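Exoribonuclease II, mitochondrial (Candida glabrata, PDB 6F3H) degrades RNA from the 3' end as the RNB-family nuclease of the mitochondrial RNA degradosome, in which it is tightly coupled to a helicase partner. Local coordinates at residues H255-Y258 / Q259-T263; R264-S267 / N268-E272; K290-D293 / Y294-T297; R223-Q227 / N228-G232; F276-L279 / V280-D284. The protein carries 1 engineered substitution. One frame throughout, in Å; residues are numbered along the deposited sequence.

Contact 1 of 5, residues H255-Y258 / Q259-T263; sequences HLFY and QEVIT
Phe257 and Val261, one turn apart on a regular stretch of alpha-helix 251-281, make an apolar contact within residues 255-263. The CG2 methyl of Val261 sits over one face of the Phe257 ring, displaced toward its rim, 3.8 Å from the ring centroid and 3.7 Å from Phe257 CZ, a CH-pi contact. The ring gets there because Phe257 CG stands trans to its backbone N (chi1 168°) and therefore leans along the helix toward the following turn. Tyr258 runs alongside Val261 and points the same way, with Tyr258 CD1 4.2 Å from Val261 CB; its buried hydroxyl is hydrogen-bonded to Asp301 of helix 293-303.

The polar side chains meet more loosely. The amide of Gln259 is turned 54° from the imidazole plane of His255, and Gln259 NE2 is 3.4 Å from His255 NE2, at an angle too poor for a hydrogen bond. His255 uses ND1 instead, to reach Asn228 O. Glu260 OE1 comes no closer to Leu256 than 4.0 Å, at Leu256 CD2.

Backbone bonds of the i to i+4 kind join the two halves, from Gln259 N to His255 O through Ile262 N to Tyr258 O. The next carbonyl, Gln259 O, is gripped twice, by Thr263 N at 3.1 Å and by Thr263 OG1 at 2.8 Å, which arrive from opposite faces of the carbonyl plane.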
# COMPACT_ATOMS: atom_id res chain seq x y z
N HIS A 255 -15.52 13.14 17.28
CA HIS A 255 -16.96 13.03 17.40
C HIS A 255 -17.52 14.27 18.06
O HIS A 255 -18.36 14.98 17.49
CB HIS A 255 -17.35 11.81 18.22
CG HIS A 255 -18.79 11.80 18.58
ND1 HIS A 255 -19.79 11.70 17.63
CD2 HIS A 255 -19.42 11.97 19.77
CE1 HIS A 255 -20.97 11.77 18.23
NE2 HIS A 255 -20.77 11.94 19.52
N LEU A 256 -17.02 14.56 19.26
CA LEU A 256 -17.60 15.64 20.04
C LEU A 256 -17.28 16.98 19.42
O LEU A 256 -18.17 17.82 19.25
CB LEU A 256 -17.10 15.56 21.47
CG LEU A 256 -17.54 16.81 22.23
CD1 LEU A 256 -18.95 16.62 22.78
CD2 LEU A 256 -16.53 17.20 23.31
N PHE A 257 -16.04 17.18 18.99
CA PHE A 257 -15.68 18.44 18.36
C PHE A 257 -16.64 18.78 17.23
O PHE A 257 -17.22 19.86 17.20
CB PHE A 257 -14.25 18.37 17.82
CG PHE A 257 -13.88 19.52 16.91
CD1 PHE A 257 -13.47 20.74 17.43
CD2 PHE A 257 -13.91 19.38 15.53
CE1 PHE A 257 -13.11 21.81 16.59
CE2 PHE A 257 -13.55 20.45 14.69
CZ PHE A 257 -13.15 21.66 15.23
N TYR A 258 -16.88 17.83 16.33
CA TYR A 258 -17.71 18.18 15.19
C TYR A 258 -19.18 18.30 15.58
O TYR A 258 -19.93 18.95 14.86
CB TYR A 258 -17.47 17.21 14.02
CG TYR A 258 -16.28 17.69 13.20
CD1 TYR A 258 -16.32 18.89 12.52
CD2 TYR A 258 -15.10 16.96 13.14
CE1 TYR A 258 -15.23 19.38 11.79
CE2 TYR A 258 -13.98 17.45 12.41
CZ TYR A 258 -14.07 18.67 11.74
OH TYR A 258 -13.02 19.19 11.00
N GLN A 259 -19.60 17.72 16.71
CA GLN A 259 -20.96 18.00 17.17
C GLN A 259 -21.11 19.46 17.56
O GLN A 259 -22.09 20.11 17.19
CB GLN A 259 -21.34 17.12 18.33
CG GLN A 259 -22.07 15.92 17.90
CD GLN A 259 -22.52 15.11 19.09
OE1 GLN A 259 -22.09 15.37 20.22
NE2 GLN A 259 -23.34 14.10 18.84
N GLU A 260 -20.14 20.00 18.32
CA GLU A 260 -20.22 21.40 18.74
C GLU A 260 -20.14 22.34 17.55
O GLU A 260 -20.82 23.38 17.53
CB GLU A 260 -19.11 21.72 19.74
CG GLU A 260 -19.01 20.70 20.86
CD GLU A 260 -17.92 21.04 21.87
OE1 GLU A 260 -18.14 20.85 23.09
OE2 GLU A 260 -16.84 21.50 21.45
N VAL A 261 -19.34 21.97 16.56
CA VAL A 261 -19.21 22.76 15.34
C VAL A 261 -20.54 22.91 14.64
O VAL A 261 -20.97 24.02 14.29
CB VAL A 261 -18.17 22.10 14.43
CG1 VAL A 261 -18.18 22.77 13.09
CG2 VAL A 261 -16.81 22.14 15.10
N ILE A 262 -21.22 21.78 14.43
CA ILE A 262 -22.52 21.78 13.76
C ILE A 262 -23.48 22.64 14.53
O ILE A 262 -24.22 23.46 13.97
CB ILE A 262 -23.05 20.34 13.62
CG1 ILE A 262 -22.36 19.65 12.45
CG2 ILE A 262 -24.57 20.34 13.50
CD1 ILE A 262 -22.27 18.15 12.59
N THR A 263 -23.50 22.47 15.84
CA THR A 263 -24.41 23.25 16.66
C THR A 263 -24.14 24.74 16.51
O THR A 263 -25.05 25.52 16.23
CB THR A 263 -24.25 22.85 18.10
OG1 THR A 263 -24.37 21.42 18.20
CG2 THR A 263 -25.30 23.50 18.92

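Contact 2 of 5, residues R264-S267 / N268-E272; sequences RLES and NDYQE
Arg264 and Glu272 are brought together by two differently shaped chains: the arginine leaves trans to its own N (chi1 175°) and stays extended as far as NE, whereas Glu272 folds back at its second torsion (chi2 -77°). The salt bridge that results joins Arg264 NH2 to Glu272 OE1 at 2.8 Å. Arg264 NH1 lies 2.9 Å from the same Glu272 OE1. Carboxylate and guanidinium planes are 78° apart, and OE1 lies off the guanidinium plane instead of facing its edge squarely, while Glu272 CG passes over one face of the group.

The two are eight positions apart in sequence, yet they meet because the helix is interrupted here. Asn268, Asp269 and Tyr270 all have positive phi, a short left-handed excursion after which Gln271 and Glu272 resume the right-handed helix. Tyr270 N bonds to Glu266 O (3.1 Å), and Gln271 N reaches Ser267 O (3.2 Å). Tyr270 CA makes a CA-H...O contact of 3.2 Å with Leu265 O. Tyr270 and Glu266 run side by side, with ring atom CE1 of Tyr270 3.5 Å from Glu266 CG. Leu265 CD2 touches Glu272 CB at 3.9 Å.

This kink in helix 251-281 lies at the protein surface. Weak hydrogen bonds link Arg264 NH2 with Tyr294 OH and Glu272 OE1 with Tyr292 OH, and Leu265 packs on helix 293-303 and on Ile316 of helix 311-322, whose Lys319 makes a cation-pi contact with Tyr270.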
# COMPACT_ATOMS: atom_id res chain seq x y z
N ARG A 264 -22.87 25.14 16.61
CA ARG A 264 -22.63 26.57 16.61
C ARG A 264 -22.93 27.19 15.25
O ARG A 264 -23.26 28.37 15.16
CB ARG A 264 -21.21 26.87 17.10
CG ARG A 264 -20.84 28.33 17.01
CD ARG A 264 -19.81 28.75 18.03
NE ARG A 264 -19.99 30.17 18.33
CZ ARG A 264 -19.52 31.17 17.58
NH1 ARG A 264 -19.75 32.44 17.91
NH2 ARG A 264 -18.82 30.89 16.48
N LEU A 265 -22.90 26.39 14.19
CA LEU A 265 -23.10 26.92 12.86
C LEU A 265 -24.56 26.99 12.42
O LEU A 265 -24.86 27.77 11.51
CB LEU A 265 -22.32 26.08 11.87
CG LEU A 265 -20.83 26.34 11.86
CD1 LEU A 265 -20.31 25.66 10.67
CD2 LEU A 265 -20.52 27.82 11.79
N GLU A 266 -25.46 26.20 13.02
CA GLU A 266 -26.86 26.18 12.61
C GLU A 266 -27.78 27.05 13.45
O GLU A 266 -28.91 27.36 13.02
CB GLU A 266 -27.36 24.74 12.65
CG GLU A 266 -26.98 23.95 11.44
CD GLU A 266 -27.36 22.50 11.56
OE1 GLU A 266 -27.34 21.80 10.53
OE2 GLU A 266 -27.69 22.06 12.69
N SER A 267 -27.34 27.45 14.64
CA SER A 267 -28.16 28.24 15.54
C SER A 267 -28.48 29.59 14.91
O SER A 267 -27.73 30.11 14.09
CB SER A 267 -27.45 28.43 16.87
OG SER A 267 -26.45 29.42 16.72
N ASN A 268 -29.64 30.13 15.31
CA ASN A 268 -30.14 31.41 14.81
C ASN A 268 -30.13 31.42 13.30
O ASN A 268 -29.65 32.36 12.65
CB ASN A 268 -29.38 32.59 15.39
CG ASN A 268 -29.63 32.75 16.87
OD1 ASN A 268 -30.15 31.84 17.53
ND2 ASN A 268 -29.28 33.91 17.41
N ASP A 269 -30.68 30.34 12.75
CA ASP A 269 -30.79 30.12 11.33
C ASP A 269 -29.46 30.45 10.65
O ASP A 269 -29.31 31.43 9.94
CB ASP A 269 -31.95 30.93 10.77
CG ASP A 269 -33.27 30.47 11.34
OD1 ASP A 269 -33.64 29.29 11.14
OD2 ASP A 269 -33.91 31.29 12.04
N TYR A 270 -28.48 29.62 10.99
CA TYR A 270 -27.20 29.61 10.29
C TYR A 270 -26.56 30.99 10.33
O TYR A 270 -26.02 31.48 9.33
CB TYR A 270 -27.40 29.11 8.85
CG TYR A 270 -28.35 27.92 8.76
CD1 TYR A 270 -27.90 26.64 9.01
CD2 TYR A 270 -29.68 28.08 8.43
CE1 TYR A 270 -28.76 25.55 8.94
CE2 TYR A 270 -30.55 27.00 8.36
CZ TYR A 270 -30.08 25.73 8.62
OH TYR A 270 -30.90 24.62 8.56
N GLN A 271 -26.66 31.66 11.48
CA GLN A 271 -26.15 33.02 11.56
C GLN A 271 -24.65 33.06 11.38
O GLN A 271 -24.12 33.97 10.74
CB GLN A 271 -26.53 33.66 12.89
CG GLN A 271 -26.08 35.11 12.95
CD GLN A 271 -26.30 35.73 14.31
OE1 GLN A 271 -26.80 35.08 15.23
NE2 GLN A 271 -25.96 37.01 14.44
N GLU A 272 -23.95 32.11 11.98
CA GLU A 272 -22.49 32.14 11.91
C GLU A 272 -21.99 31.74 10.53
O GLU A 272 -20.92 32.19 10.11
CB GLU A 272 -21.90 31.28 13.00
CG GLU A 272 -22.27 31.88 14.32
CD GLU A 272 -21.40 33.08 14.62
OE1 GLU A 272 -20.25 32.88 15.04
OE2 GLU A 272 -21.86 34.23 14.37

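Contact 3 of 5, residues K290-D293 / Y294-T297; sequences KRYD and YIRT
The backbone leaves helical geometry at Tyr292 and re-enters it at once, so that Tyr292 O accepts from Ile295 N at 3.1 Å, and weakly from Arg296 N, while Asp293 O accepts from Thr297 N at 3.0 Å.

Asp293 and Arg296 carry the polar side-chain contact. OD1 of Asp293 lies in the guanidinium plane, at its edge, and accepts from Arg296 NE, 2.6 Å from OD1 and nearly along its C-O axis; a weaker bond from Arg296 NH2 to Asp293 OD1 measures 3.0 Å. With the planes 88° apart the carboxylate does not pair side by side with the guanidinium; OD1 alone meets NE and NH2. Arg296 NH1 is used separately, on Ile344 O.

Here helix 285-291 gives way to helix 293-303, with Tyr292 at the N-cap position of the second. A negative Asp293 in the first turn would be expected to interact favourably with that helix's amino end.

Two tyrosines also meet here. Tyr294 takes the less common first torsion for a helical aromatic, CG lying between N and C (chi1 68°), which turns its ring back alongside that of Tyr292. Tyr292 CD1 lies 3.6 Å from Tyr294 CE1, and the ring planes are inclined at 54°. Ile295 CD1 touches Tyr292 CD1 at 4.0 Å, and both residues pack on helix 251-281, Tyr292 against Ala275 and Leu279 and Ile295 against Phe276.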
# COMPACT_ATOMS: atom_id res chain seq x y z
N LYS A 290 -9.12 35.19 13.87
CA LYS A 290 -9.37 35.30 15.30
C LYS A 290 -10.66 34.59 15.68
O LYS A 290 -10.73 33.89 16.70
CB LYS A 290 -9.43 36.78 15.70
N ARG A 291 -11.67 34.69 14.83
CA ARG A 291 -13.00 34.27 15.21
C ARG A 291 -13.34 32.88 14.73
O ARG A 291 -13.82 32.05 15.50
CB ARG A 291 -14.03 35.25 14.64
CG ARG A 291 -14.67 36.13 15.68
CD ARG A 291 -15.91 36.83 15.12
NE ARG A 291 -15.57 37.99 14.30
CZ ARG A 291 -16.44 38.71 13.60
NH1 ARG A 291 -17.74 38.40 13.59
NH2 ARG A 291 -16.01 39.74 12.89
N TYR A 292 -13.04 32.59 13.47
CA TYR A 292 -13.58 31.39 12.87
C TYR A 292 -12.50 30.39 12.54
O TYR A 292 -12.49 29.83 11.45
CB TYR A 292 -14.35 31.75 11.60
CG TYR A 292 -15.62 32.54 11.85
CD1 TYR A 292 -16.69 31.97 12.52
CD2 TYR A 292 -15.74 33.86 11.43
CE1 TYR A 292 -17.87 32.69 12.76
CE2 TYR A 292 -16.91 34.59 11.67
CZ TYR A 292 -17.97 34.00 12.33
OH TYR A 292 -19.11 34.74 12.56
N ASP A 293 -11.59 30.12 13.47
CA ASP A 293 -10.60 29.11 13.11
C ASP A 293 -11.23 27.73 13.09
O ASP A 293 -10.77 26.85 12.35
CB ASP A 293 -9.38 29.13 14.04
CG ASP A 293 -8.12 28.58 13.35
OD1 ASP A 293 -7.93 28.84 12.13
OD2 ASP A 293 -7.31 27.87 14.00
N TYR A 294 -12.28 27.52 13.88
CA TYR A 294 -12.93 26.22 13.80
C TYR A 294 -13.46 25.92 12.41
O TYR A 294 -13.62 24.75 12.06
CB TYR A 294 -14.03 26.14 14.84
CG TYR A 294 -15.22 27.04 14.61
CD1 TYR A 294 -15.20 28.37 15.02
CD2 TYR A 294 -16.38 26.55 14.05
CE1 TYR A 294 -16.30 29.18 14.84
CE2 TYR A 294 -17.49 27.35 13.86
CZ TYR A 294 -17.45 28.66 14.26
OH TYR A 294 -18.59 29.44 14.08
N ILE A 295 -13.69 26.93 11.58
CA ILE A 295 -14.12 26.64 10.23
C ILE A 295 -12.95 26.33 9.34
O ILE A 295 -13.04 25.50 8.43
CB ILE A 295 -14.94 27.81 9.66
CG1 ILE A 295 -16.17 28.05 10.53
CG2 ILE A 295 -15.28 27.55 8.21
CD1 ILE A 295 -17.17 29.01 9.90
N ARG A 296 -11.82 26.99 9.54
CA ARG A 296 -10.69 26.60 8.75
C ARG A 296 -10.41 25.13 8.97
O ARG A 296 -10.27 24.36 8.01
CB ARG A 296 -9.48 27.45 9.09
CG ARG A 296 -9.60 28.82 8.53
CD ARG A 296 -8.27 29.45 8.45
NE ARG A 296 -7.64 29.78 9.72
CZ ARG A 296 -6.95 30.90 9.89
NH1 ARG A 296 -6.83 31.75 8.88
NH2 ARG A 296 -6.38 31.18 11.05
N THR A 297 -10.43 24.73 10.24
CA THR A 297 -10.28 23.32 10.61
C THR A 297 -11.22 22.45 9.81
O THR A 297 -10.85 21.38 9.31
CB THR A 297 -10.57 23.13 12.09
OG1 THR A 297 -9.59 23.82 12.86
CG2 THR A 297 -10.52 21.67 12.41

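Contact 4 of 5, residues R223-Q227 / N228-G232; sequences REQQQ and NNLWG
Gln225 lies alongside the indole of Trp231, its CB 3.4 Å from Trp231 CD1 and its amide inclined by 30° to the ring plane. Beyond CG the glutamine chain is extended, which carries OE1 level with the indole nitrogen. The bond from Trp231 NE1 to Gln225 OE1 is 3.0 Å long and nearly straight (167°); it falls on a lone pair in the carbonyl plane, and OE1 itself lies in the plane of the indole. Leu230 CD1 touches Gln225 CB at 3.7 Å.

The second glutamine works on the strand side. Gln226 NE2 makes a weak bond to Gly232 O (2.8 Å), while Gln226 OE1 accepts from Arg223 NH1 at 2.9 Å.

The backbone reverses through a type I beta turn, Gln226 to Asn229, closed by Asn229 N on Gln226 O at 3.0 Å. Gln225 O accepts from Asn228 N at 3.0 Å and, weakly, from Leu230 N, and Asn229 adopts positive phi. The turn leads from helix 212-226 into strand 231-237, an outer strand of a three-stranded antiparallel sheet, where Trp231 also meets His156 edge-to-face and packs on Leu152 and Ile155 of helix 123-159.

Chemically, the indole N-H of buried Trp231 is satisfied by the amide oxygen of buried Gln225, and the two partners of the Gln226 amide fit its modelled orientation and would restrict its rotation.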
# COMPACT_ATOMS: atom_id res chain seq x y z
N ARG A 223 -20.08 1.39 9.15
CA ARG A 223 -20.47 2.43 8.20
C ARG A 223 -21.46 3.36 8.83
O ARG A 223 -21.42 4.57 8.59
CB ARG A 223 -21.03 1.83 6.93
CG ARG A 223 -20.09 0.86 6.35
CD ARG A 223 -19.01 1.65 5.63
NE ARG A 223 -19.36 1.94 4.25
CZ ARG A 223 -19.60 3.15 3.78
NH1 ARG A 223 -19.53 4.19 4.59
NH2 ARG A 223 -19.91 3.30 2.50
N GLU A 224 -22.33 2.83 9.69
CA GLU A 224 -23.29 3.66 10.39
C GLU A 224 -22.59 4.56 11.40
O GLU A 224 -22.68 5.79 11.31
CB GLU A 224 -24.37 2.79 11.04
CG GLU A 224 -25.62 2.65 10.15
CD GLU A 224 -26.75 1.79 10.72
OE1 GLU A 224 -27.41 1.07 9.94
OE2 GLU A 224 -27.00 1.87 11.95
N GLN A 225 -21.81 3.98 12.30
CA GLN A 225 -21.17 4.88 13.25
C GLN A 225 -20.07 5.73 12.62
O GLN A 225 -19.58 6.66 13.25
CB GLN A 225 -20.65 4.07 14.43
CG GLN A 225 -21.70 3.17 15.00
CD GLN A 225 -21.40 2.81 16.42
OE1 GLN A 225 -20.24 2.81 16.84
NE2 GLN A 225 -22.43 2.52 17.19
N GLN A 226 -19.66 5.42 11.38
CA GLN A 226 -18.79 6.33 10.65
C GLN A 226 -19.41 7.69 10.52
O GLN A 226 -18.71 8.71 10.49
CB GLN A 226 -18.49 5.82 9.26
CG GLN A 226 -17.32 4.93 9.14
CD GLN A 226 -17.13 4.49 7.74
OE1 GLN A 226 -17.91 4.86 6.86
NE2 GLN A 226 -16.09 3.71 7.49
N GLN A 227 -20.72 7.72 10.38
CA GLN A 227 -21.40 8.99 10.22
C GLN A 227 -21.34 9.85 11.48
O GLN A 227 -21.61 11.05 11.39
CB GLN A 227 -22.84 8.72 9.81
CG GLN A 227 -22.87 8.04 8.47
CD GLN A 227 -22.15 8.85 7.41
OE1 GLN A 227 -22.21 10.09 7.40
NE2 GLN A 227 -21.39 8.16 6.57
N ASN A 228 -20.97 9.30 12.62
CA ASN A 228 -20.78 10.09 13.84
C ASN A 228 -19.33 10.38 14.11
O ASN A 228 -19.00 10.81 15.22
CB ASN A 228 -21.34 9.35 15.06
CG ASN A 228 -22.82 9.07 14.95
OD1 ASN A 228 -23.60 9.98 14.69
ND2 ASN A 228 -23.20 7.81 15.14
N ASN A 229 -18.46 10.14 13.14
CA ASN A 229 -17.04 10.40 13.30
C ASN A 229 -16.47 9.59 14.44
O ASN A 229 -15.63 10.05 15.22
CB ASN A 229 -16.76 11.89 13.49
CG ASN A 229 -17.31 12.71 12.36
OD1 ASN A 229 -18.24 13.51 12.53
ND2 ASN A 229 -16.75 12.50 11.16
N LEU A 230 -16.91 8.35 14.51
CA LEU A 230 -16.41 7.43 15.51
C LEU A 230 -15.38 6.46 14.95
O LEU A 230 -14.53 5.97 15.70
CB LEU A 230 -17.58 6.64 16.11
CG LEU A 230 -18.68 7.43 16.80
CD1 LEU A 230 -19.82 6.49 17.11
CD2 LEU A 230 -18.12 8.05 18.06
N TRP A 231 -15.43 6.20 13.65
CA TRP A 231 -14.50 5.31 12.98
C TRP A 231 -14.08 5.97 11.68
O TRP A 231 -14.83 6.75 11.08
CB TRP A 231 -15.15 3.94 12.71
CG TRP A 231 -15.95 3.41 13.87
CD1 TRP A 231 -17.24 3.69 14.17
CD2 TRP A 231 -15.49 2.52 14.90
NE1 TRP A 231 -17.62 3.04 15.33
CE2 TRP A 231 -16.56 2.31 15.79
CE3 TRP A 231 -14.27 1.87 15.15
CZ2 TRP A 231 -16.47 1.49 16.91
CZ3 TRP A 231 -14.18 1.06 16.25
CH2 TRP A 231 -15.27 0.88 17.12
N GLY A 232 -12.89 5.63 11.21
CA GLY A 232 -12.42 6.12 9.95
C GLY A 232 -12.90 5.21 8.84
O GLY A 232 -13.82 4.42 9.00

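Contact 5 of 5, residues F276-L279 / V280-D284; sequences FAKL and VNDKD
Phe276 O and Val280 N form the first of three successive i to i+4 bonds that finish helix 251-281, at 3.1 Å. Asn281 N on Ala277 O and Asp282 N on Lys278 O (2.8 Å) follow. The next carbonyl is satisfied differently: Leu279 O accepts from Asp284 N, five residues on, at 2.9 Å, while Lys283 N turns to Val280 O in a weak bond of 3.0 Å. Lys283 has a phi of 58°, and this reversal swings the chain off the helix axis.

Side-chain polar groups find their partners beyond the helix end. Asn281 OD1 accepts from Asp325 N, and its ND2 bonds weakly to His323 O, tying the last turn to the neighbouring loop. Asp284 OD1 caps His286 N weakly, while OD2 bonds to Ser287 OG. Lys278 and Asp282 are oppositely charged but not bridged: Lys278 NZ is 5.6 Å from Asp282 OD2, which instead approaches the aliphatic Lys278 CG at 3.6 Å.

On the inner side, the CG2 methyl of Val280 lies over one face of the Phe276 ring, offset toward the rim and 4.0 Å from its centroid, and both residues pack on Ile288. Phe276 CG is trans to its backbone N (chi1 176°), which sends the ring toward the following turn.

A Schellman motif thus ends helix 251-281, and an aspartate at the N-cap at once opens helix 285-291.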
# COMPACT_ATOMS: atom_id res chain seq x y z
N PHE A 276 -19.73 34.53 8.58
CA PHE A 276 -18.49 34.11 7.93
C PHE A 276 -18.50 34.44 6.44
O PHE A 276 -17.54 35.01 5.92
CB PHE A 276 -18.30 32.61 8.14
CG PHE A 276 -17.11 32.03 7.42
CD1 PHE A 276 -15.86 32.01 8.03
CD2 PHE A 276 -17.24 31.47 6.16
CE1 PHE A 276 -14.75 31.49 7.38
CE2 PHE A 276 -16.14 30.93 5.52
CZ PHE A 276 -14.90 30.95 6.13
N ALA A 277 -19.53 34.01 5.73
CA ALA A 277 -19.55 34.26 4.30
C ALA A 277 -19.45 35.75 4.01
O ALA A 277 -18.87 36.15 2.99
CB ALA A 277 -20.83 33.69 3.70
N LYS A 278 -19.92 36.60 4.91
CA LYS A 278 -19.80 38.02 4.65
C LYS A 278 -18.34 38.41 4.66
O LYS A 278 -17.85 39.04 3.72
CB LYS A 278 -20.59 38.82 5.66
CG LYS A 278 -20.99 40.14 5.07
CD LYS A 278 -21.23 41.18 6.12
CE LYS A 278 -22.30 42.14 5.66
NZ LYS A 278 -23.69 41.52 5.66
N LEU A 279 -17.62 38.00 5.71
CA LEU A 279 -16.20 38.28 5.83
C LEU A 279 -15.42 37.85 4.60
O LEU A 279 -14.51 38.54 4.14
CB LEU A 279 -15.65 37.57 7.06
CG LEU A 279 -16.38 37.88 8.36
CD1 LEU A 279 -15.88 37.03 9.48
CD2 LEU A 279 -16.14 39.30 8.69
N VAL A 280 -15.77 36.68 4.07
CA VAL A 280 -15.12 36.19 2.87
C VAL A 280 -15.41 37.10 1.68
O VAL A 280 -14.51 37.42 0.90
CB VAL A 280 -15.58 34.75 2.63
CG1 VAL A 280 -15.07 34.24 1.33
CG2 VAL A 280 -15.07 33.90 3.76
N ASN A 281 -16.66 37.55 1.55
CA ASN A 281 -17.01 38.37 0.40
C ASN A 281 -16.42 39.76 0.53
O ASN A 281 -16.06 40.37 -0.47
CB ASN A 281 -18.51 38.46 0.27
CG ASN A 281 -19.14 37.11 0.17
OD1 ASN A 281 -18.68 36.26 -0.59
ND2 ASN A 281 -20.19 36.90 0.95
N ASP A 282 -16.32 40.26 1.75
CA ASP A 282 -15.64 41.52 2.01
C ASP A 282 -14.13 41.34 2.06
O ASP A 282 -13.40 42.32 2.26
CB ASP A 282 -16.17 42.12 3.31
CG ASP A 282 -17.67 42.31 3.29
OD1 ASP A 282 -18.25 42.33 2.19
OD2 ASP A 282 -18.29 42.44 4.37
N LYS A 283 -13.64 40.13 1.85
CA LYS A 283 -12.22 39.85 1.81
C LYS A 283 -11.51 40.23 3.10
O LYS A 283 -10.30 40.49 3.09
CB LYS A 283 -11.55 40.53 0.61
CG LYS A 283 -12.25 40.31 -0.72
CD LYS A 283 -11.31 39.54 -1.61
CE LYS A 283 -11.62 39.66 -3.10
NZ LYS A 283 -11.64 38.32 -3.79
N ASP A 284 -12.20 40.23 4.23
CA ASP A 284 -11.49 40.49 5.49
C ASP A 284 -11.09 39.15 6.10
O ASP A 284 -11.79 38.55 6.90
CB ASP A 284 -12.34 41.29 6.47
CG ASP A 284 -11.78 41.26 7.90
OD1 ASP A 284 -10.57 40.98 8.08
OD2 ASP A 284 -12.54 41.60 8.85

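Contacts 1, 2 and 5 follow one another along helix 251-281, with centres about 13 Å apart between contacts 1 and 2 and about 16 Å between contacts 2 and 5. Contact 3, on the returning helices, touches all three: Thr297 packs on Phe257, Tyr294 on Leu265 and Tyr292 on Leu279. The centres of contacts 1 and 3 are about 13 Å apart, as are those of contacts 3 and 5. Contact 4 meets the amino-terminal end of the long helix, where His255 ND1 lies 2.7 Å from Asn228 O, but its centre is about 32 Å from that of contact 5. All five lie away from the magnesium site of Asp401 and Asp410.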